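Local coordinates for N-acetyl-beta-D glucosaminidase (Rhizomucor miehei CAU432, PDB 4ZM6), which probably hydrolyses N-acetylglucosaminides through a glycoside hydrolase family 3 domain and acetylates glucosamine with acetyl-CoA through a GCN5-related region, at residues S780-T785 with E792-M797; K830-W835 with R851-G856; R87-S92 with S119-T124. All coordinates share one frame; numbering follows the deposited sequence.

How the interactions relate
From the N terminus, interaction 3 comes first: it folds the loop 87-92 back against helix 108-125, closing a segment of 26 mostly helical residues in the family 3 hydrolase domain. Far along the chain, interaction 1 closes a short loop between 780-785 and strand 794-802, and interaction 2 then closes the 15-residue connection, with helix 839-843, between strands 830-836 and 847-857, which flank strand 686-692. The three follow in series, none crossing or enclosing another. Interactions 1 and 2 are directly joined, because strands 794-802 and 830-836 are sheet neighbours and Gly795 pairs with Lys830 and Tyr832. Interaction 3 stands apart, its centre about 53 Å from that of interaction 1 and about 43 Å from that of interaction 2.

Interaction 1 (S780-T785 with E792-M797); sequences SDLIWT and ERSGGM
The irregular segment 780-785 runs past the start of strand 794-802, bringing the CA atoms of Leu782 and Gly795 to 6.9 Å and those of Thr785 and Glu792 to 5.9 Å, without backbone pairing between the two. This lays the loop that joins strands 763-771 and 794-802 of the second acetyltransferase region against the latter strand. Leu782 reaches across with one branch: its CD2 methyl lies 3.6 Å from Ser794 OG and 3.8 Å from Gly795 N. The side chain is carried there because CG stands anti to the backbone N (chi1 176°). Thr785 adds a second methyl, CG2, 4.0 Å from the same Ser794 OG. Serine suits this buried place because its small side chain fits among the methyls while its oxygen is satisfied by Thr772 OG1 and Gly791 O. Lacking a side chain, Gly795 lets the leucine methyl approach its backbone N, which pairs with Lys830 of the adjacent strand. Glu792 lies at the exposed margin, where its OE1 is bonded to His773 NE2. The contact is thus methyl groups packed against a hydroxyl and a backbone amide whose hydrogen bonds go to other residues, which implies holding by van der Waals packing and shape.

Interaction 2 (K830-W835 with R851-G856); sequences KSYVDW and RSYRLG
Both phenol oxygens, Tyr832 OH and Tyr853 OH, are hydrogen-bonded to one carboxylate oxygen, OD2 of Asp688, while OD1 of that aspartate takes the backbone N of Trp835. The two hydroxyls lie 4.5 Å apart (Tyr832 OH to Tyr853 OH), so the aspartate joins them. A tyrosine can bury its ring while its hydroxyl reaches the carboxylate; the ring of Tyr832 meets Phe790 edge-to-face, and the side chain of Tyr853 lies about 8 Å from the bound acetyl-CoA, near but not in contact. The second meeting point is apolar. Leu855 CD1 approaches the Trp835 ring obliquely, 4.0 Å from CZ2, and its other methyl, CD2, stands over one face of the indole, displaced toward the rim. The two side chains cross at about a right angle. With its first torsion near trans (chi1 -171°), Trp835 swings the broad indole out to Leu855 at the corner of the chain; Pro658 and Arg655 also pack on it. Only side chains meet, because strand 686-692, which bears Asp688, separates strands 830-836 and 847-857 and pairs antiparallel with both. The arrangement is consistent with a strand of one GNAT-like region inserted into the sheet of the next.

Interaction 3 (R87-S92 with S119-T124); sequences RRLGDS and SKELLT
A type II' beta turn, Leu89 to Ser92, in a loop of the TIM-barrel-type N-terminal domain of the family 3 glycoside hydrolases, rests through Leu89 on helix 108-125. The two methyls of Leu89 divide the work: CD1 packs 3.7 Å from Leu122 CD2, and CD2 lies 3.9 Å from Glu121 OE1, beside the carboxylate. Leucine suits this buried spot because its branched end can meet two neighbours of the helix at once. The turn is fastened by Leu89 O, which accepts from Ser92 N and from Ser92 OG, each at 3.0 Å; the hydroxyl lies in the carbonyl plane, with a C=O...donor angle of 157°. Gly90 takes the second position of the type II' turn, where its positive phi (71°) favours glycine. Extended beyond CG, the Glu121 chain holds its carboxylate clear of the helix, within reach of Thr94 OG1 and His360 ND1, which both bond OE2. In the next helical turn Thr124 OG1 donates to Glu121 O at 2.8 Å. Leu122 also touches Val79, so the leucine pair adjoins strand 76-79. That strand lies beside the parallel strand 129-130, and helix 108-125 forms part of the beta-alpha-beta crossover joining them, while His360 brings in helix 357-368.

Interaction 1 (S780-T785 with E792-M797)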
# COMPACT_ATOMS: atom_id res chain seq x y z
N SER A 780 6.89 -23.16 -22.41
CA SER A 780 8.24 -22.80 -22.00
C SER A 780 9.06 -24.04 -21.65
O SER A 780 10.12 -23.92 -21.03
CB SER A 780 8.18 -21.84 -20.81
OG SER A 780 7.25 -22.29 -19.84
N ASP A 781 8.58 -25.22 -22.07
CA ASP A 781 9.31 -26.49 -21.87
C ASP A 781 10.76 -26.35 -22.32
O ASP A 781 11.70 -26.65 -21.57
CB ASP A 781 8.67 -27.65 -22.66
CG ASP A 781 7.23 -27.93 -22.24
OD1 ASP A 781 6.47 -26.97 -21.98
OD2 ASP A 781 6.84 -29.12 -22.21
N LEU A 782 10.93 -25.88 -23.55
CA LEU A 782 12.24 -25.68 -24.12
C LEU A 782 12.38 -24.24 -24.55
O LEU A 782 11.67 -23.79 -25.45
CB LEU A 782 12.47 -26.63 -25.30
CG LEU A 782 13.77 -26.49 -26.09
CD1 LEU A 782 14.98 -26.81 -25.23
CD2 LEU A 782 13.74 -27.40 -27.31
N ILE A 783 13.27 -23.51 -23.90
CA ILE A 783 13.57 -22.12 -24.26
C ILE A 783 14.98 -21.98 -24.82
O ILE A 783 15.35 -20.90 -25.31
CB ILE A 783 13.38 -21.17 -23.06
CG1 ILE A 783 14.38 -21.48 -21.93
CG2 ILE A 783 11.96 -21.25 -22.52
CD1 ILE A 783 14.40 -20.45 -20.81
N TRP A 784 15.77 -23.05 -24.78
CA TRP A 784 17.18 -22.98 -25.13
C TRP A 784 17.38 -23.29 -26.61
O TRP A 784 18.15 -24.17 -26.98
CB TRP A 784 17.98 -23.97 -24.27
CG TRP A 784 17.75 -23.80 -22.80
CD1 TRP A 784 17.25 -24.73 -21.93
CD2 TRP A 784 18.01 -22.63 -22.03
NE1 TRP A 784 17.18 -24.21 -20.66
CE2 TRP A 784 17.64 -22.91 -20.69
CE3 TRP A 784 18.52 -21.36 -22.33
CZ2 TRP A 784 17.77 -21.98 -19.67
CZ3 TRP A 784 18.64 -20.42 -21.30
CH2 TRP A 784 18.27 -20.74 -19.99
N THR A 785 16.69 -22.53 -27.47
CA THR A 785 16.64 -22.82 -28.90
C THR A 785 17.71 -22.07 -29.71
O THR A 785 17.71 -22.15 -30.94
CB THR A 785 15.26 -22.48 -29.49
OG1 THR A 785 14.94 -21.11 -29.22
CG2 THR A 785 14.19 -23.39 -28.90
N GLU A 792 16.85 -24.93 -33.92
CA GLU A 792 15.47 -24.79 -34.35
C GLU A 792 14.82 -26.16 -34.38
O GLU A 792 13.69 -26.34 -33.93
CB GLU A 792 15.41 -24.19 -35.75
CG GLU A 792 15.86 -22.74 -35.82
CD GLU A 792 14.76 -21.78 -35.46
OE1 GLU A 792 13.75 -21.74 -36.20
OE2 GLU A 792 14.89 -21.08 -34.44
N ARG A 793 15.55 -27.13 -34.93
CA ARG A 793 15.08 -28.51 -35.03
C ARG A 793 15.32 -29.20 -33.69
O ARG A 793 16.28 -29.96 -33.52
CB ARG A 793 15.77 -29.24 -36.19
CG ARG A 793 15.52 -28.63 -37.57
CD ARG A 793 14.20 -29.08 -38.21
NE ARG A 793 13.03 -28.93 -37.33
CZ ARG A 793 12.21 -27.87 -37.29
NH1 ARG A 793 12.38 -26.82 -38.09
NH2 ARG A 793 11.19 -27.88 -36.43
N SER A 794 14.43 -28.91 -32.75
CA SER A 794 14.62 -29.29 -31.36
C SER A 794 13.31 -29.57 -30.65
O SER A 794 12.26 -29.02 -31.01
CB SER A 794 15.34 -28.16 -30.63
OG SER A 794 14.61 -26.95 -30.73
N GLY A 795 13.38 -30.41 -29.62
CA GLY A 795 12.21 -30.77 -28.83
C GLY A 795 12.63 -31.49 -27.56
O GLY A 795 13.79 -31.42 -27.17
N GLY A 796 11.70 -32.19 -26.93
CA GLY A 796 12.01 -32.93 -25.72
C GLY A 796 10.79 -33.57 -25.09
O GLY A 796 9.72 -33.61 -25.70
N MET A 797 10.96 -34.07 -23.87
CA MET A 797 9.87 -34.73 -23.16
C MET A 797 9.94 -34.43 -21.66
O MET A 797 10.95 -33.91 -21.17
CB MET A 797 9.92 -36.24 -23.39
CG MET A 797 11.07 -36.96 -22.69
SD MET A 797 11.26 -38.66 -23.23
CE MET A 797 12.02 -38.39 -24.82

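Interaction 2 (K830-W835 with R851-G856)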
# COMPACT_ATOMS: atom_id res chain seq x y z
N LYS A 830 17.99 -32.42 -31.96
CA LYS A 830 18.52 -32.30 -30.59
C LYS A 830 17.38 -32.29 -29.58
O LYS A 830 16.44 -31.52 -29.72
CB LYS A 830 19.36 -31.03 -30.46
CG LYS A 830 20.60 -31.02 -31.34
CD LYS A 830 21.19 -29.62 -31.48
CE LYS A 830 22.24 -29.54 -32.58
NZ LYS A 830 23.55 -30.12 -32.16
N SER A 831 17.47 -33.14 -28.56
CA SER A 831 16.35 -33.38 -27.64
C SER A 831 16.68 -33.04 -26.18
O SER A 831 17.73 -33.40 -25.67
CB SER A 831 15.90 -34.84 -27.74
OG SER A 831 14.79 -35.10 -26.91
N TYR A 832 15.73 -32.39 -25.51
CA TYR A 832 15.92 -31.82 -24.18
C TYR A 832 15.12 -32.58 -23.13
O TYR A 832 13.89 -32.51 -23.11
CB TYR A 832 15.46 -30.36 -24.21
CG TYR A 832 15.67 -29.53 -22.96
CD1 TYR A 832 16.90 -29.50 -22.30
CD2 TYR A 832 14.65 -28.72 -22.47
CE1 TYR A 832 17.09 -28.71 -21.17
CE2 TYR A 832 14.84 -27.93 -21.35
CZ TYR A 832 16.06 -27.93 -20.70
OH TYR A 832 16.22 -27.13 -19.59
N VAL A 833 15.82 -33.32 -22.27
CA VAL A 833 15.18 -33.97 -21.12
C VAL A 833 15.60 -33.22 -19.87
O VAL A 833 16.75 -33.30 -19.43
CB VAL A 833 15.58 -35.45 -21.02
CG1 VAL A 833 14.96 -36.08 -19.77
CG2 VAL A 833 15.16 -36.20 -22.27
N ASP A 834 14.66 -32.48 -19.29
CA ASP A 834 14.97 -31.52 -18.25
C ASP A 834 14.70 -32.08 -16.86
O ASP A 834 13.75 -32.82 -16.66
CB ASP A 834 14.17 -30.22 -18.46
CG ASP A 834 12.66 -30.42 -18.38
OD1 ASP A 834 12.12 -31.25 -19.13
OD2 ASP A 834 12.01 -29.73 -17.56
N TRP A 835 15.58 -31.72 -15.92
CA TRP A 835 15.40 -32.00 -14.50
C TRP A 835 15.16 -33.48 -14.24
O TRP A 835 14.04 -33.89 -13.92
CB TRP A 835 14.26 -31.14 -13.93
CG TRP A 835 14.10 -31.16 -12.42
CD1 TRP A 835 14.72 -32.00 -11.53
CD2 TRP A 835 13.24 -30.32 -11.64
NE1 TRP A 835 14.31 -31.72 -10.25
CE2 TRP A 835 13.40 -30.70 -10.29
CE3 TRP A 835 12.36 -29.29 -11.96
CZ2 TRP A 835 12.71 -30.07 -9.25
CZ3 TRP A 835 11.66 -28.66 -10.92
CH2 TRP A 835 11.84 -29.06 -9.59
N ARG A 851 23.64 -30.03 -18.71
CA ARG A 851 23.95 -29.06 -17.66
C ARG A 851 23.45 -29.61 -16.33
O ARG A 851 22.50 -30.39 -16.29
CB ARG A 851 23.28 -27.72 -17.95
CG ARG A 851 23.71 -27.03 -19.23
CD ARG A 851 25.10 -26.43 -19.12
NE ARG A 851 25.59 -25.90 -20.40
CZ ARG A 851 25.18 -24.77 -20.97
NH1 ARG A 851 24.25 -24.02 -20.39
NH2 ARG A 851 25.69 -24.38 -22.13
N SER A 852 24.10 -29.20 -15.23
CA SER A 852 23.71 -29.65 -13.89
C SER A 852 23.33 -28.49 -12.98
O SER A 852 23.83 -27.37 -13.14
CB SER A 852 24.85 -30.47 -13.26
OG SER A 852 25.25 -31.54 -14.10
N TYR A 853 22.43 -28.76 -12.03
CA TYR A 853 21.97 -27.76 -11.07
C TYR A 853 21.93 -28.33 -9.66
O TYR A 853 21.74 -29.53 -9.49
CB TYR A 853 20.57 -27.25 -11.43
CG TYR A 853 20.35 -26.98 -12.90
CD1 TYR A 853 19.92 -27.99 -13.75
CD2 TYR A 853 20.57 -25.72 -13.45
CE1 TYR A 853 19.71 -27.75 -15.09
CE2 TYR A 853 20.36 -25.47 -14.80
CZ TYR A 853 19.94 -26.50 -15.61
OH TYR A 853 19.73 -26.29 -16.95
N ARG A 854 22.09 -27.48 -8.67
CA ARG A 854 21.89 -27.87 -7.28
C ARG A 854 20.64 -27.18 -6.76
O ARG A 854 20.56 -25.95 -6.73
CB ARG A 854 23.09 -27.47 -6.42
CG ARG A 854 22.95 -27.86 -4.95
CD ARG A 854 24.13 -27.34 -4.13
NE ARG A 854 25.40 -27.75 -4.72
CZ ARG A 854 25.92 -28.97 -4.60
NH1 ARG A 854 25.29 -29.93 -3.93
NH2 ARG A 854 27.09 -29.24 -5.19
N LEU A 855 19.66 -27.98 -6.34
CA LEU A 855 18.42 -27.43 -5.83
C LEU A 855 18.65 -26.76 -4.48
O LEU A 855 19.62 -27.06 -3.79
CB LEU A 855 17.36 -28.52 -5.68
CG LEU A 855 17.01 -29.32 -6.94
CD1 LEU A 855 15.74 -30.14 -6.70
CD2 LEU A 855 16.85 -28.42 -8.16
N GLY A 856 17.75 -25.85 -4.14
CA GLY A 856 17.76 -25.17 -2.84
C GLY A 856 16.33 -24.92 -2.44
O GLY A 856 15.47 -24.71 -3.29

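Interaction 3 (R87-S92 with S119-T124)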
# COMPACT_ATOMS: atom_id res chain seq x y z
N ARG A 87 19.18 -8.24 26.87
CA ARG A 87 19.52 -9.62 26.53
C ARG A 87 19.85 -10.47 27.77
O ARG A 87 20.93 -10.32 28.35
CB ARG A 87 20.70 -9.64 25.55
N ARG A 88 18.95 -11.38 28.14
CA ARG A 88 19.07 -12.15 29.40
C ARG A 88 20.10 -13.29 29.35
O ARG A 88 20.55 -13.75 30.40
CB ARG A 88 17.72 -12.77 29.81
CG ARG A 88 16.48 -11.91 29.62
CD ARG A 88 16.64 -10.48 30.11
NE ARG A 88 15.34 -9.90 30.44
CZ ARG A 88 15.08 -8.60 30.53
NH1 ARG A 88 16.02 -7.68 30.30
NH2 ARG A 88 13.85 -8.20 30.84
N LEU A 89 20.43 -13.77 28.16
CA LEU A 89 21.38 -14.87 28.01
C LEU A 89 22.79 -14.50 28.49
O LEU A 89 23.49 -15.33 29.08
CB LEU A 89 21.42 -15.36 26.56
CG LEU A 89 20.52 -16.54 26.16
CD1 LEU A 89 19.20 -16.55 26.91
CD2 LEU A 89 20.27 -16.52 24.65
N GLY A 90 23.20 -13.26 28.22
CA GLY A 90 24.50 -12.75 28.65
C GLY A 90 25.67 -13.37 27.90
O GLY A 90 25.92 -13.02 26.75
N ASP A 91 26.38 -14.27 28.58
CA ASP A 91 27.49 -15.03 27.99
C ASP A 91 27.09 -16.47 27.68
O ASP A 91 27.85 -17.20 27.04
CB ASP A 91 28.69 -15.04 28.94
CG ASP A 91 29.22 -13.66 29.23
OD1 ASP A 91 29.27 -12.82 28.30
OD2 ASP A 91 29.58 -13.40 30.40
N SER A 92 25.92 -16.88 28.15
CA SER A 92 25.40 -18.21 27.89
C SER A 92 25.08 -18.39 26.40
O SER A 92 25.25 -19.49 25.86
CB SER A 92 24.14 -18.47 28.73
OG SER A 92 24.31 -18.00 30.06
N SER A 119 16.26 -18.46 18.59
CA SER A 119 15.22 -19.41 19.00
C SER A 119 15.80 -20.81 19.20
O SER A 119 15.41 -21.53 20.12
CB SER A 119 14.06 -19.43 17.99
OG SER A 119 14.52 -19.32 16.67
N LYS A 120 16.75 -21.19 18.34
CA LYS A 120 17.47 -22.45 18.47
C LYS A 120 18.14 -22.54 19.84
O LYS A 120 17.95 -23.51 20.57
CB LYS A 120 18.53 -22.57 17.36
CG LYS A 120 19.05 -23.97 17.09
CD LYS A 120 20.16 -23.92 16.04
CE LYS A 120 20.27 -25.20 15.22
NZ LYS A 120 20.93 -26.31 15.97
N GLU A 121 18.90 -21.50 20.19
CA GLU A 121 19.58 -21.42 21.48
C GLU A 121 18.58 -21.47 22.64
O GLU A 121 18.74 -22.27 23.56
CB GLU A 121 20.45 -20.16 21.58
CG GLU A 121 21.71 -20.22 20.72
CD GLU A 121 22.70 -19.10 21.00
OE1 GLU A 121 22.49 -18.33 21.96
OE2 GLU A 121 23.70 -19.00 20.26
N LEU A 122 17.56 -20.64 22.59
CA LEU A 122 16.54 -20.61 23.64
C LEU A 122 15.83 -21.95 23.81
O LEU A 122 15.55 -22.37 24.93
CB LEU A 122 15.51 -19.50 23.37
CG LEU A 122 15.98 -18.06 23.56
CD1 LEU A 122 14.94 -17.10 23.00
CD2 LEU A 122 16.23 -17.75 25.03
N LEU A 123 15.53 -22.62 22.70
CA LEU A 123 14.77 -23.87 22.75
C LEU A 123 15.55 -25.02 23.38
O LEU A 123 14.97 -25.84 24.10
CB LEU A 123 14.27 -24.27 21.36
CG LEU A 123 13.29 -25.45 21.28
CD1 LEU A 123 12.10 -25.25 22.20
CD2 LEU A 123 12.82 -25.66 19.85
N THR A 124 16.85 -25.09 23.11
CA THR A 124 17.69 -26.14 23.70
C THR A 124 17.80 -25.94 25.22
O THR A 124 17.84 -26.91 25.97
CB THR A 124 19.10 -26.18 23.08
OG1 THR A 124 19.75 -24.92 23.30
CG2 THR A 124 19.03 -26.47 21.59